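Local coordinates for lipase-esterase related protein (Clostridium acetobutylicum, PDB 3E0X) that is of unknown function but has an alpha/beta-hydrolase fold and is probably a hydrolase related to lipases and esterases, at residues I97-A102 / K185-P190. Numbering follows the deposited sequence.
Sequences IVLGVA and KNIDIP
Ile187 and Ala102 carry this contact, with Leu99 and Ile189 beside them. The methyl of Ala102 points at the loop 185-190 and meets two isoleucines there. CG1, CG2 and CD1 of Ile187 lie round Ala102 CB, each about 4.1 Å from it. Ala102 CB is also 4.1 Å from CD1 of Ile189. In Ile187, CG1 is anti to the carbonyl carbon (chi1 -68°), and the extended chi2 (171°) carries CD1 back toward the start of the helix. There Ile187 CD1 lies 4.0 Å from Leu99 CD2, and the two side chains lie roughly perpendicular. Ile187 CD1 is also 3.9 Å from Leu99 O. No direct hydrogen bond joins the segments. A water bridges them instead: it donates to Ala102 O at 2.9 Å and accepts from Asp188 N at 3.0 Å. This gives the carbonyl in the last turn of the helix a partner. Asp188 also forms a salt bridge to Lys105, just beyond that end. Strand 109-115 adjoins the contact: its Val112 touches both Ala102 and Ile189. Helix 93-102 starts at a Gly90-Ser92-Gly94 pattern, consistent with a nucleophile elbow. The contact therefore packs the far end of that helix against the lead-in to strand 191-196, next to the edge strand 217-222, within the layered helix-on-sheet architecture of the alpha/beta-hydrolase fold.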
loop_
_atom_site.group_PDB
_atom_site.type_symbol
_atom_site.label_atom_id
_atom_site.label_comp_id
_atom_site.label_asym_id
_atom_site.label_seq_id
_atom_site.Cartn_x
_atom_site.Cartn_y
_atom_site.Cartn_z
ATOM N N ILE A 97 0.085 -6.520 -0.871
ATOM C CA ILE A 97 0.924 -7.072 0.207
ATOM C C ILE A 97 0.084 -7.290 1.474
ATOM O O ILE A 97 0.180 -8.366 2.109
ATOM C CB ILE A 97 2.152 -6.169 0.487
ATOM C CG1 ILE A 97 3.091 -6.198 -0.719
ATOM C CG2 ILE A 97 2.861 -6.622 1.757
ATOM C CD1 ILE A 97 4.115 -5.064 -0.690
ATOM N N VAL A 98 -0.732 -6.297 1.847
ATOM C CA VAL A 98 -1.470 -6.435 3.110
ATOM C C VAL A 98 -2.575 -7.488 3.000
ATOM O O VAL A 98 -2.891 -8.157 3.996
ATOM C CB VAL A 98 -1.966 -5.102 3.725
ATOM C CG1 VAL A 98 -0.757 -4.206 4.001
ATOM C CG2 VAL A 98 -2.973 -4.389 2.782
ATOM N N LEU A 99 -3.152 -7.655 1.800
ATOM C CA LEU A 99 -4.070 -8.773 1.592
ATOM C C LEU A 99 -3.322 -10.108 1.767
ATOM O O LEU A 99 -3.837 -11.060 2.390
ATOM C CB LEU A 99 -4.697 -8.659 0.205
ATOM C CG LEU A 99 -5.634 -7.450 0.027
ATOM C CD1 LEU A 99 -5.953 -7.249 -1.463
ATOM C CD2 LEU A 99 -6.917 -7.617 0.864
ATOM N N GLY A 100 -2.102 -10.189 1.233
ATOM C CA GLY A 100 -1.308 -11.409 1.402
ATOM C C GLY A 100 -0.961 -11.674 2.868
ATOM O O GLY A 100 -0.949 -12.819 3.333
ATOM N N VAL A 101 -0.675 -10.609 3.616
ATOM C CA VAL A 101 -0.385 -10.748 5.057
ATOM C C VAL A 101 -1.622 -11.220 5.824
ATOM O O VAL A 101 -1.515 -12.069 6.730
ATOM C CB VAL A 101 0.201 -9.458 5.665
ATOM C CG1 VAL A 101 0.432 -9.646 7.166
ATOM C CG2 VAL A 101 1.525 -9.164 4.974
ATOM N N ALA A 102 -2.788 -10.707 5.448
ATOM C CA ALA A 102 -4.026 -11.170 6.078
ATOM C C ALA A 102 -4.131 -12.694 5.948
ATOM O O ALA A 102 -4.564 -13.374 6.878
ATOM C CB ALA A 102 -5.228 -10.503 5.422
ATOM N N LYS A 185 -11.244 -15.152 -0.595
ATOM C CA LYS A 185 -12.329 -15.777 0.168
ATOM C C LYS A 185 -11.860 -16.401 1.472
ATOM O O LYS A 185 -12.693 -16.696 2.342
ATOM C CB LYS A 185 -13.018 -16.847 -0.674
ATOM C CG LYS A 185 -12.154 -18.039 -1.059
ATOM C CD LYS A 185 -13.027 -19.229 -1.465
ATOM C CE LYS A 185 -12.274 -20.518 -1.265
ATOM N NZ LYS A 185 -13.168 -21.717 -1.337
ATOM N N ASN A 186 -10.556 -16.615 1.600
ATOM C CA ASN A 186 -9.988 -17.237 2.795
ATOM C C ASN A 186 -9.589 -16.234 3.873
ATOM O O ASN A 186 -9.124 -16.632 4.932
ATOM C CB ASN A 186 -8.784 -18.110 2.400
ATOM C CG ASN A 186 -9.177 -19.263 1.482
ATOM O OD1 ASN A 186 -8.529 -19.516 0.455
ATOM N ND2 ASN A 186 -10.253 -19.946 1.829
ATOM N N ILE A 187 -9.761 -14.942 3.602
ATOM C CA ILE A 187 -9.443 -13.935 4.607
ATOM C C ILE A 187 -10.565 -13.892 5.643
ATOM O O ILE A 187 -11.729 -13.658 5.288
ATOM C CB ILE A 187 -9.229 -12.549 3.973
ATOM C CG1 ILE A 187 -7.937 -12.560 3.134
ATOM C CG2 ILE A 187 -9.167 -11.477 5.068
ATOM C CD1 ILE A 187 -7.705 -11.305 2.267
ATOM N N ASP A 188 -10.185 -14.067 6.913
ATOM C CA ASP A 188 -11.130 -14.184 8.045
ATOM C C ASP A 188 -11.514 -12.843 8.691
ATOM O O ASP A 188 -12.504 -12.742 9.416
ATOM C CB ASP A 188 -10.523 -15.056 9.171
ATOM C CG ASP A 188 -10.251 -16.503 8.761
ATOM O OD1 ASP A 188 -11.083 -17.125 8.060
ATOM O OD2 ASP A 188 -9.207 -17.035 9.212
ATOM N N ILE A 189 -10.676 -11.829 8.485
ATOM C CA ILE A 189 -10.809 -10.530 9.153
ATOM C C ILE A 189 -11.432 -9.506 8.218
ATOM O O ILE A 189 -11.507 -9.742 7.005
ATOM C CB ILE A 189 -9.430 -10.025 9.645
ATOM C CG1 ILE A 189 -8.428 -9.984 8.485
ATOM C CG2 ILE A 189 -8.924 -10.909 10.839
ATOM C CD1 ILE A 189 -7.086 -9.372 8.900
ATOM N N PRO A 190 -11.905 -8.370 8.775
ATOM C CA PRO A 190 -12.500 -7.312 7.917
ATOM C C PRO A 190 -11.470 -6.646 6.996
ATOM O O PRO A 190 -10.318 -6.391 7.378
ATOM C CB PRO A 190 -13.087 -6.313 8.916
ATOM C CG PRO A 190 -13.174 -7.100 10.266
ATOM C CD PRO A 190 -11.998 -8.055 10.217
HETATM O O HOH W 1 -7.368 -13.593 7.657
#